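PDB 5WLH: LbaCas13a H328A (C2c2) from Lachnospiraceae bacterium NK4A179, which binds a CRISPR precursor RNA as a Cas13a nuclease and probably uses the mature guide to recognise and cleave target RNA. Local coordinates for residues 114-117 and 118-121; 1213-1216 and 1217-1221. All coordinates share one frame; numbering follows the deposited sequence.

Contact 1: residues 114-117 and 118-121; sequences FEKA and FEKY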
ATOM      1  N   PHE A 114      22.513 -17.397 -44.614  1.00 41.98           N
ATOM      2  CA  PHE A 114      22.250 -15.972 -44.752  1.00 39.44           C
ATOM      3  C   PHE A 114      21.814 -15.304 -43.456  1.00 39.57           C
ATOM      4  O   PHE A 114      21.528 -14.105 -43.468  1.00 37.67           O
ATOM      5  CB  PHE A 114      21.197 -15.752 -45.840  1.00 35.50           C
ATOM      6  CG  PHE A 114      21.477 -16.529 -47.079  1.00 35.63           C
ATOM      7  CD1 PHE A 114      22.681 -16.357 -47.749  1.00 38.31           C
ATOM      8  CD2 PHE A 114      20.568 -17.463 -47.556  1.00 38.70           C
ATOM      9  CE1 PHE A 114      22.961 -17.088 -48.898  1.00 44.08           C
ATOM     10  CE2 PHE A 114      20.844 -18.197 -48.706  1.00 41.81           C
ATOM     11  CZ  PHE A 114      22.037 -18.006 -49.375  1.00 41.09           C
ATOM     12  N   GLU A 115      21.771 -16.042 -42.343  1.00 37.98           N
ATOM     13  CA  GLU A 115      21.341 -15.452 -41.078  1.00 39.24           C
ATOM     14  C   GLU A 115      22.194 -14.245 -40.716  1.00 40.25           C
ATOM     15  O   GLU A 115      21.668 -13.210 -40.287  1.00 39.68           O
ATOM     16  CB  GLU A 115      21.404 -16.495 -39.969  1.00 40.86           C
ATOM     17  CG  GLU A 115      20.304 -17.523 -40.027  1.00 45.73           C
ATOM     18  CD  GLU A 115      20.386 -18.501 -38.880  1.00 51.65           C
ATOM     19  OE1 GLU A 115      21.473 -18.597 -38.264  1.00 51.68           O
ATOM     20  OE2 GLU A 115      19.367 -19.168 -38.598  1.00 54.89           O
ATOM     21  N   LYS A 116      23.513 -14.357 -40.888  1.00 41.14           N
ATOM     22  CA  LYS A 116      24.403 -13.245 -40.572  1.00 43.53           C
ATOM     23  C   LYS A 116      24.148 -12.057 -41.492  1.00 40.21           C
ATOM     24  O   LYS A 116      24.146 -10.907 -41.040  1.00 37.38           O
ATOM     25  CB  LYS A 116      25.862 -13.694 -40.665  1.00 51.16           C
ATOM     26  CG  LYS A 116      26.479 -14.171 -39.346  1.00 58.03           C
ATOM     27  CD  LYS A 116      26.648 -13.025 -38.347  1.00 62.23           C
ATOM     28  CE  LYS A 116      26.213 -13.437 -36.941  1.00 63.44           C
ATOM     29  NZ  LYS A 116      25.754 -12.272 -36.127  1.00 64.43           N
ATOM     30  N   ALA A 117      23.934 -12.309 -42.784  1.00 38.98           N
ATOM     31  CA  ALA A 117      23.672 -11.209 -43.708  1.00 39.15           C
ATOM     32  C   ALA A 117      22.365 -10.503 -43.367  1.00 33.81           C
ATOM     33  O   ALA A 117      22.291  -9.268 -43.390  1.00 35.20           O
ATOM     34  CB  ALA A 117      23.641 -11.726 -45.147  1.00 43.07           C
ATOM     35  N   PHE A 118      21.324 -11.275 -43.042  1.00 32.33           N
ATOM     36  CA  PHE A 118      20.026 -10.696 -42.705  1.00 35.38           C
ATOM     37  C   PHE A 118      20.112  -9.874 -41.423  1.00 33.83           C
ATOM     38  O   PHE A 118      19.542  -8.779 -41.340  1.00 34.67           O
ATOM     39  CB  PHE A 118      18.982 -11.804 -42.550  1.00 31.89           C
ATOM     40  CG  PHE A 118      18.452 -12.359 -43.853  1.00 29.69           C
ATOM     41  CD1 PHE A 118      18.006 -11.519 -44.858  1.00 29.06           C
ATOM     42  CD2 PHE A 118      18.367 -13.731 -44.044  1.00 29.03           C
ATOM     43  CE1 PHE A 118      17.501 -12.040 -46.050  1.00 31.05           C
ATOM     44  CE2 PHE A 118      17.870 -14.262 -45.216  1.00 32.37           C
ATOM     45  CZ  PHE A 118      17.433 -13.409 -46.229  1.00 32.45           C
ATOM     46  N   GLU A 119      20.829 -10.374 -40.416  1.00 36.65           N
ATOM     47  CA  GLU A 119      20.993  -9.595 -39.190  1.00 36.63           C
ATOM     48  C   GLU A 119      21.766  -8.311 -39.454  1.00 34.40           C
ATOM     49  O   GLU A 119      21.426  -7.254 -38.910  1.00 36.62           O
ATOM     50  CB  GLU A 119      21.695 -10.414 -38.110  1.00 43.42           C
ATOM     51  CG  GLU A 119      21.837  -9.650 -36.791  1.00 49.32           C
ATOM     52  CD  GLU A 119      22.857 -10.260 -35.847  1.00 62.41           C
ATOM     53  OE1 GLU A 119      22.604 -10.263 -34.621  1.00 66.84           O
ATOM     54  OE2 GLU A 119      23.908 -10.740 -36.329  1.00 65.27           O
ATOM     55  N   LYS A 120      22.816  -8.387 -40.276  1.00 34.00           N
ATOM     56  CA  LYS A 120      23.572  -7.191 -40.629  1.00 38.28           C
ATOM     57  C   LYS A 120      22.709  -6.203 -41.406  1.00 38.79           C
ATOM     58  O   LYS A 120      22.797  -4.989 -41.193  1.00 40.02           O
ATOM     59  CB  LYS A 120      24.811  -7.577 -41.433  1.00 44.57           C
ATOM     60  CG  LYS A 120      25.497  -6.409 -42.111  1.00 51.15           C
ATOM     61  CD  LYS A 120      26.358  -5.630 -41.136  1.00 56.48           C
ATOM     62  CE  LYS A 120      27.559  -5.036 -41.850  1.00 59.52           C
ATOM     63  NZ  LYS A 120      28.209  -6.038 -42.744  1.00 60.50           N
ATOM     64  N   TYR A 121      21.875  -6.710 -42.322  1.00 35.00           N
ATOM     65  CA  TYR A 121      20.879  -5.879 -42.989  1.00 33.45           C
ATOM     66  C   TYR A 121      20.004  -5.144 -41.981  1.00 32.61           C
ATOM     67  O   TYR A 121      19.753  -3.941 -42.110  1.00 31.68           O
ATOM     68  CB  TYR A 121      20.009  -6.760 -43.886  1.00 30.95           C
ATOM     69  CG  TYR A 121      18.920  -6.032 -44.635  1.00 31.92           C
ATOM     70  CD1 TYR A 121      17.670  -5.796 -44.056  1.00 27.80           C
ATOM     71  CD2 TYR A 121      19.130  -5.607 -45.937  1.00 31.06           C
ATOM     72  CE1 TYR A 121      16.678  -5.134 -44.755  1.00 27.50           C
ATOM     73  CE2 TYR A 121      18.142  -4.962 -46.647  1.00 32.92           C
ATOM     74  CZ  TYR A 121      16.928  -4.722 -46.059  1.00 31.44           C
ATOM     75  OH  TYR A 121      15.974  -4.073 -46.797  1.00 28.65           O
TER
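Tyr121 N donates to Ala117 O at 2.8 Å, the shortest of four successive backbone bonds that join each residue from Phe114 to Ala117 to the one four positions on. The bond from Phe118 N to Phe114 O is 2.9 Å long, those from Glu119 N to Glu115 O and from Lys120 N to Lys116 O are both 3.0 Å, and all four are similarly straight. Phe118 also meets Phe114 with its side chain. Its CG lies anti to the carbonyl carbon (chi1 -78°), which brings the ring back along the helix, CD2 within 3.2 Å of Phe114 O and CE2 3.7 Å from Phe114 CB. The Phe114 ring itself turns away, to lie against Arg151 and Leu152 of helix 146-155.

On another side of the helix Lys116 and Glu119 run side by side, pointing the same way. Glu119 sets CG anti to its own N (chi1 -178°) and stays extended beyond it. NZ of Lys116 and OE2 of Glu119 form a salt bridge, although the modelled 2.4 Å between them is too short for its exact length to be trusted. Tyr121 leads its ring off the segment, to stack with Phe139 and hydrogen-bond Asp224 through its hydroxyl.

These are the first turns of the amphipathic alpha-helix 115-130, with Phe114 just before it: Phe114, Ala117, Phe118 and Tyr121 recur at three- and four-residue spacing and are buried, whereas an i to i+3 ion pair occupies the more exposed side.

Contact 2: residues 1213-1216 and 1217-1221; sequences YRYA and KSFEN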
ATOM      1  N   TYR A1213       6.990  29.357  13.724  1.00 24.77           N
ATOM      2  CA  TYR A1213       6.611  30.695  13.286  1.00 27.12           C
ATOM      3  C   TYR A1213       7.293  31.765  14.131  1.00 28.39           C
ATOM      4  O   TYR A1213       7.765  32.770  13.599  1.00 26.12           O
ATOM      5  CB  TYR A1213       5.095  30.843  13.341  1.00 29.73           C
ATOM      6  CG  TYR A1213       4.392  30.429  12.057  1.00 34.30           C
ATOM      7  CD1 TYR A1213       4.168  29.082  11.758  1.00 33.70           C
ATOM      8  CD2 TYR A1213       3.952  31.385  11.139  1.00 32.85           C
ATOM      9  CE1 TYR A1213       3.517  28.700  10.585  1.00 30.43           C
ATOM     10  CE2 TYR A1213       3.310  31.009   9.961  1.00 33.62           C
ATOM     11  CZ  TYR A1213       3.094  29.667   9.692  1.00 32.68           C
ATOM     12  OH  TYR A1213       2.463  29.291   8.522  1.00 36.27           O
ATOM     13  N   ARG A1214       7.383  31.553  15.449  1.00 26.82           N
ATOM     14  CA  ARG A1214       8.035  32.525  16.320  1.00 28.86           C
ATOM     15  C   ARG A1214       9.552  32.477  16.212  1.00 31.53           C
ATOM     16  O   ARG A1214      10.216  33.479  16.498  1.00 34.02           O
ATOM     17  CB  ARG A1214       7.594  32.324  17.776  1.00 28.25           C
ATOM     18  CG  ARG A1214       6.082  32.337  17.902  1.00 35.92           C
ATOM     19  CD  ARG A1214       5.539  33.639  18.481  1.00 46.95           C
ATOM     20  NE  ARG A1214       6.426  34.247  19.466  1.00 59.31           N
ATOM     21  CZ  ARG A1214       6.842  35.510  19.436  1.00 63.61           C
ATOM     22  NH1 ARG A1214       6.485  36.325  18.455  1.00 65.93           N
ATOM     23  NH2 ARG A1214       7.638  35.954  20.392  1.00 63.98           N
ATOM     24  N   TYR A1215      10.112  31.349  15.780  1.00 24.34           N
ATOM     25  CA  TYR A1215      11.513  31.306  15.394  1.00 21.49           C
ATOM     26  C   TYR A1215      11.755  32.109  14.126  1.00 26.15           C
ATOM     27  O   TYR A1215      12.661  32.947  14.066  1.00 24.34           O
ATOM     28  CB  TYR A1215      11.950  29.852  15.195  1.00 24.13           C
ATOM     29  CG  TYR A1215      13.091  29.658  14.217  1.00 24.67           C
ATOM     30  CD1 TYR A1215      14.368  30.124  14.504  1.00 18.75           C
ATOM     31  CD2 TYR A1215      12.895  28.978  13.017  1.00 26.05           C
ATOM     32  CE1 TYR A1215      15.400  29.941  13.635  1.00 20.96           C
ATOM     33  CE2 TYR A1215      13.922  28.788  12.137  1.00 24.29           C
ATOM     34  CZ  TYR A1215      15.173  29.263  12.440  1.00 20.36           C
ATOM     35  OH  TYR A1215      16.199  29.072  11.558  1.00 23.41           O
ATOM     36  N   ALA A1216      10.965  31.853  13.096  1.00 25.16           N
ATOM     37  CA  ALA A1216      11.177  32.500  11.813  1.00 29.48           C
ATOM     38  C   ALA A1216      10.735  33.952  11.814  1.00 32.61           C
ATOM     39  O   ALA A1216      11.081  34.686  10.889  1.00 39.71           O
ATOM     40  CB  ALA A1216      10.419  31.745  10.723  1.00 26.27           C
ATOM     41  N   LYS A1217       9.995  34.365  12.837  1.00 36.00           N
ATOM     42  CA  LYS A1217       9.211  35.596  12.809  1.00 49.49           C
ATOM     43  C   LYS A1217      10.066  36.825  12.567  1.00 49.52           C
ATOM     44  O   LYS A1217       9.559  37.842  12.082  1.00 54.81           O
ATOM     45  CB  LYS A1217       8.453  35.734  14.114  1.00 52.26           C
ATOM     46  CG  LYS A1217       7.208  36.538  14.016  1.00 58.98           C
ATOM     47  CD  LYS A1217       6.123  35.865  14.775  1.00 66.67           C
ATOM     48  CE  LYS A1217       5.266  36.885  15.425  1.00 74.17           C
ATOM     49  NZ  LYS A1217       4.834  37.845  14.376  1.00 79.14           N
ATOM     50  N   SER A1218      11.343  36.754  12.913  1.00 42.81           N
ATOM     51  CA  SER A1218      12.263  37.850  12.678  1.00 38.92           C
ATOM     52  C   SER A1218      12.548  38.070  11.194  1.00 45.48           C
ATOM     53  O   SER A1218      12.925  39.184  10.806  1.00 42.83           O
ATOM     54  CB  SER A1218      13.549  37.552  13.435  1.00 44.55           C
ATOM     55  OG  SER A1218      13.792  36.149  13.435  1.00 46.61           O
ATOM     56  N   PHE A1219      12.353  37.040  10.361  1.00 45.63           N
ATOM     57  CA  PHE A1219      12.837  37.064   8.986  1.00 40.43           C
ATOM     58  C   PHE A1219      12.179  38.196   8.204  1.00 42.69           C
ATOM     59  O   PHE A1219      10.958  38.385   8.250  1.00 37.13           O
ATOM     60  CB  PHE A1219      12.575  35.715   8.300  1.00 47.35           C
ATOM     61  CG  PHE A1219      13.371  34.542   8.874  1.00 50.74           C
ATOM     62  CD1 PHE A1219      14.511  34.743   9.644  1.00 53.12           C
ATOM     63  CD2 PHE A1219      12.971  33.232   8.623  1.00 48.71           C
ATOM     64  CE1 PHE A1219      15.224  33.661  10.154  1.00 48.09           C
ATOM     65  CE2 PHE A1219      13.682  32.145   9.137  1.00 48.60           C
ATOM     66  CZ  PHE A1219      14.806  32.364   9.907  1.00 48.19           C
ATOM     67  N   GLU A1220      13.002  38.971   7.502  1.00 51.59           N
ATOM     68  CA  GLU A1220      12.517  40.127   6.758  1.00 58.54           C
ATOM     69  C   GLU A1220      12.100  39.789   5.335  1.00 63.58           C
ATOM     70  O   GLU A1220      11.193  40.435   4.797  1.00 64.95           O
ATOM     71  CB  GLU A1220      13.593  41.214   6.720  1.00 62.76           C
ATOM     72  CG  GLU A1220      13.876  41.871   8.058  1.00 65.08           C
ATOM     73  CD  GLU A1220      13.733  43.373   7.973  1.00 65.50           C
ATOM     74  OE1 GLU A1220      12.942  43.823   7.121  1.00 71.62           O
ATOM     75  OE2 GLU A1220      14.410  44.098   8.731  1.00 55.85           O
ATOM     76  N   ASN A1221      12.739  38.797   4.713  1.00 65.59           N
ATOM     77  CA  ASN A1221      12.498  38.476   3.310  1.00 66.40           C
ATOM     78  C   ASN A1221      11.224  37.666   3.084  1.00 62.01           C
ATOM     79  O   ASN A1221      10.908  37.353   1.930  1.00 60.86           O
ATOM     80  CB  ASN A1221      13.702  37.726   2.731  1.00 70.72           C
ATOM     81  CG  ASN A1221      14.306  36.738   3.713  1.00 74.84           C
ATOM     82  OD1 ASN A1221      13.668  36.340   4.688  1.00 76.13           O
ATOM     83  ND2 ASN A1221      15.549  36.342   3.459  1.00 76.60           N
TER
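Phe1219 N donates to Ala1216 O at 2.7 Å, closing a type I beta turn that carries the chain off the C-terminal end of helix 1205-1216. Lys1217 N also lies near Tyr1213 O, where the next helical bond would fall, but at too poor an angle for a hydrogen bond.

Phe1219, its CG anti to the carbonyl carbon (chi1 -66°), swings its ring back against the last residues of the helix. Ala1216 CA sits over one face, 3.9 Å from the ring centroid and 22° off the normal, a CH-pi contact displaced toward the rim; Ala1216 CB adds an apolar touch on CD2 at 3.6 Å. The leading edge of the same ring is turned to the face of Tyr1215, an edge-to-face pair with planes at 77° and centroids 5.6 Å apart. Its CZ comes to 4.0 Å from Tyr1215 CZ, beside a phenol whose hydroxyl is hydrogen-bonded to Thr1154 O.

Arg1214 and Lys1217 touch without their charged ends meeting: the aliphatic CE of Lys1217 lies at the edge of the guanidinium, 3.3 Å from Arg1214 NH1, while Arg1214 NE is held by Val1189 O. Lys1217 NZ stays 4.7 Å from that NH1, so the two like charges probably disfavour each other mildly.

A serine in place of Phe1219 would probably leave the face of Tyr1215 without its aromatic edge and open a gap beside Ala1216.

The turn thus combines a single backbone hydrogen bond with aromatic and aliphatic packing, consistent with a helix end held by that bond, by the packing of Phe1219 on Tyr1215 and Ala1216, and by the hydrogen bonds of Tyr1215 and Arg1214 to backbone carbonyls elsewhere.

Contacts 1 and 2 belong to distant parts of the chain, their centres about 71 Å apart and their nearest atoms about 61 Å apart. Both are local and partly buried, each with an aromatic inner side and a more exposed charged side, and neither comes nearer than about 13 Å to the bound RNA. They differ in helix position: contact 1 covers the start of helix 115-130, where regular backbone bonds dominate, whereas contact 2 leaves the end of helix 1205-1216, where a turn replaces them and ring packing carries more weight. The charges differ too: opposite signs pair in 114-121, but like charges merely neighbour each other in 1213-1221.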